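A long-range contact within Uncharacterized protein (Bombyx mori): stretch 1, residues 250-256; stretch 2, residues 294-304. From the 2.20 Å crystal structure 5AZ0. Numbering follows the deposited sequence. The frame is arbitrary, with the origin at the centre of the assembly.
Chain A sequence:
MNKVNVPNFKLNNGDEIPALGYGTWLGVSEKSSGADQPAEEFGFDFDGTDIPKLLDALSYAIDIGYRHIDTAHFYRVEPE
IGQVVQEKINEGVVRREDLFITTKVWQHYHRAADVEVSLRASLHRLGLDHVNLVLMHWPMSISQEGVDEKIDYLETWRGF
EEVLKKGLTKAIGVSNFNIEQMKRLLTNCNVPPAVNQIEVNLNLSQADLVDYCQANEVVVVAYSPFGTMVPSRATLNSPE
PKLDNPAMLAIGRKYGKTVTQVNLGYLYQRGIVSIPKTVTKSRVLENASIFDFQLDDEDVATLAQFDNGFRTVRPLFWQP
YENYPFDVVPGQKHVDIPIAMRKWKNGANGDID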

# COMPACT_ATOMS: atom_id res chain seq x y z
N ALA A 250 7.85 -26.76 1.34
CA ALA A 250 7.15 -27.87 1.98
C ALA A 250 5.75 -27.51 2.35
O ALA A 250 4.78 -28.27 2.12
CB ALA A 250 7.92 -28.36 3.21
N ILE A 251 5.60 -26.32 2.94
CA ILE A 251 4.23 -25.76 3.17
C ILE A 251 3.50 -25.63 1.83
O ILE A 251 2.32 -25.99 1.72
CB ILE A 251 4.28 -24.42 3.96
CG1 ILE A 251 4.87 -24.66 5.38
CG2 ILE A 251 2.89 -23.81 4.10
CD1 ILE A 251 5.55 -23.48 6.01
N GLY A 252 4.22 -25.14 0.81
CA GLY A 252 3.70 -25.15 -0.58
C GLY A 252 3.06 -26.48 -1.00
O GLY A 252 1.82 -26.58 -1.22
N ARG A 253 3.89 -27.53 -1.03
CA ARG A 253 3.40 -28.87 -1.47
C ARG A 253 2.25 -29.32 -0.60
O ARG A 253 1.28 -29.90 -1.08
CB ARG A 253 4.51 -29.93 -1.47
CG ARG A 253 5.61 -29.70 -2.50
CD ARG A 253 6.63 -30.85 -2.44
NE ARG A 253 7.43 -30.81 -1.19
CZ ARG A 253 8.64 -30.25 -1.04
NH1 ARG A 253 9.29 -29.66 -2.06
NH2 ARG A 253 9.24 -30.28 0.16
N LYS A 254 2.31 -29.04 0.68
CA LYS A 254 1.19 -29.46 1.50
C LYS A 254 -0.17 -28.94 1.07
O LYS A 254 -1.14 -29.67 1.08
CB LYS A 254 1.48 -29.12 2.96
CG LYS A 254 0.39 -29.49 3.91
CD LYS A 254 0.83 -29.17 5.33
CE LYS A 254 -0.37 -29.32 6.25
NZ LYS A 254 0.03 -28.99 7.63
N TYR A 255 -0.28 -27.67 0.70
CA TYR A 255 -1.61 -27.10 0.35
C TYR A 255 -1.75 -26.85 -1.15
O TYR A 255 -2.81 -26.43 -1.61
CB TYR A 255 -1.88 -25.81 1.11
CG TYR A 255 -1.76 -25.90 2.60
CD1 TYR A 255 -2.82 -26.28 3.39
CD2 TYR A 255 -0.57 -25.59 3.21
CE1 TYR A 255 -2.70 -26.32 4.79
CE2 TYR A 255 -0.42 -25.64 4.58
CZ TYR A 255 -1.48 -25.99 5.38
OH TYR A 255 -1.28 -25.98 6.75
N GLY A 256 -0.68 -27.09 -1.89
CA GLY A 256 -0.77 -27.13 -3.35
C GLY A 256 -0.60 -25.75 -3.92
O GLY A 256 -1.34 -25.35 -4.79
N GLN A 294 -6.47 -22.88 4.23
CA GLN A 294 -6.35 -22.46 5.62
C GLN A 294 -5.01 -23.04 6.07
O GLN A 294 -4.80 -24.25 5.93
CB GLN A 294 -7.54 -23.00 6.41
CG GLN A 294 -7.68 -22.50 7.85
CD GLN A 294 -8.25 -21.08 7.96
OE1 GLN A 294 -9.05 -20.64 7.11
NE2 GLN A 294 -7.86 -20.36 9.01
N LEU A 295 -4.07 -22.19 6.50
CA LEU A 295 -2.80 -22.65 7.05
C LEU A 295 -3.08 -23.13 8.45
O LEU A 295 -3.79 -22.43 9.22
CB LEU A 295 -1.73 -21.55 7.04
CG LEU A 295 -1.19 -21.17 5.66
CD1 LEU A 295 -0.81 -19.69 5.61
CD2 LEU A 295 0.01 -21.97 5.18
N ASP A 296 -2.58 -24.32 8.80
CA ASP A 296 -2.86 -24.86 10.15
C ASP A 296 -1.86 -24.32 11.16
O ASP A 296 -0.89 -23.64 10.79
CB ASP A 296 -3.01 -26.40 10.17
CG ASP A 296 -1.72 -27.12 9.84
OD1 ASP A 296 -0.62 -26.64 10.22
OD2 ASP A 296 -1.85 -28.15 9.18
N ASP A 297 -2.14 -24.59 12.43
CA ASP A 297 -1.40 -24.02 13.53
C ASP A 297 0.06 -24.28 13.36
O ASP A 297 0.86 -23.41 13.63
CB ASP A 297 -1.86 -24.61 14.87
CG ASP A 297 -3.30 -24.24 15.23
OD1 ASP A 297 -3.77 -23.15 14.84
OD2 ASP A 297 -3.97 -25.05 15.92
N GLU A 298 0.43 -25.46 12.90
CA GLU A 298 1.86 -25.82 12.72
C GLU A 298 2.56 -24.95 11.68
O GLU A 298 3.69 -24.46 11.90
CB GLU A 298 1.98 -27.31 12.31
CG GLU A 298 3.41 -27.85 12.24
CD GLU A 298 3.52 -29.21 11.52
OE1 GLU A 298 2.57 -30.02 11.61
OE2 GLU A 298 4.57 -29.46 10.88
N ASP A 299 1.90 -24.75 10.54
CA ASP A 299 2.51 -23.96 9.46
C ASP A 299 2.54 -22.42 9.74
O ASP A 299 3.48 -21.75 9.39
CB ASP A 299 1.86 -24.30 8.13
CG ASP A 299 1.97 -25.81 7.79
OD1 ASP A 299 3.08 -26.41 7.94
OD2 ASP A 299 0.93 -26.37 7.39
N VAL A 300 1.54 -21.95 10.46
CA VAL A 300 1.49 -20.58 10.97
C VAL A 300 2.66 -20.42 11.92
O VAL A 300 3.41 -19.49 11.80
CB VAL A 300 0.14 -20.26 11.69
CG1 VAL A 300 0.19 -18.98 12.50
CG2 VAL A 300 -0.99 -20.14 10.68
N ALA A 301 2.86 -21.36 12.83
CA ALA A 301 4.02 -21.22 13.75
C ALA A 301 5.34 -21.21 13.00
O ALA A 301 6.23 -20.40 13.29
CB ALA A 301 4.01 -22.29 14.84
N THR A 302 5.48 -22.04 12.00
CA THR A 302 6.70 -22.02 11.17
C THR A 302 6.93 -20.67 10.48
O THR A 302 8.07 -20.07 10.49
CB THR A 302 6.66 -23.17 10.09
OG1 THR A 302 6.45 -24.46 10.71
CG2 THR A 302 7.90 -23.21 9.29
N LEU A 303 5.85 -20.19 9.85
CA LEU A 303 5.97 -18.95 9.08
C LEU A 303 6.28 -17.79 10.04
O LEU A 303 7.08 -16.93 9.74
CB LEU A 303 4.69 -18.68 8.32
CG LEU A 303 4.44 -19.63 7.16
CD1 LEU A 303 3.00 -19.70 6.76
CD2 LEU A 303 5.31 -19.24 6.00
N ALA A 304 5.68 -17.81 11.22
CA ALA A 304 5.99 -16.81 12.24
C ALA A 304 7.43 -16.82 12.64
O ALA A 304 7.88 -15.78 13.12
CB ALA A 304 5.12 -16.98 13.47

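Two helices, 250-255 and the one beginning at D297, run nearly antiparallel, at 154° between their N-to-C directions, with axes 11.5 Å apart at closest approach. The C-terminal end of the first therefore lies beside the N-terminal start of the second, and that is where the polar chemistry gathers.

D299 is the hub. Its CA-to-CB bond points toward the first stretch, and chi1 m with chi2 at -46° places OD2 within reach of two donors. Y255 OH donates to D299 OD2 over a very short 2.3 Å, with the carboxylate oxygen at the edge of the ring, near its plane. The same hydroxyl accepts from the backbone: D296 N lies 2.9 Å from Y255 OH, almost in line at 168°. The tyrosine, m in chi1 with chi2 at -87°, thus ties both the cap residue and the first turn of the helix to its neighbour.

K254 supplies the countercharge. All four of its chi angles are t, and this full extension carries the amine within reach of two acids, where K254 NZ forms salt bridges with D296 OD2 at 2.6 Å and D299 OD2 at 2.8 Å. D296 is also the N-cap. With chi1 p, its carboxylate turns OD1 back to accept from D299 N at 3.2 Å, while OD2 remains available to the lysine, so one side chain both caps its own helix and binds the other.

The apolar side of the contact centres on I251, m then t, whose CG2 meets L295 CD2 at 3.6 Å while its CD1 extends to L303 CG at 4.2 Å and T302 CG2 at 4.0 Å. L295 CD2 also touches Y255 CE2 at 3.7 Å, joining the greasy patch to the polar cluster. Past Y255, G256 leaves the helix with positive phi, a conformation that favours glycine.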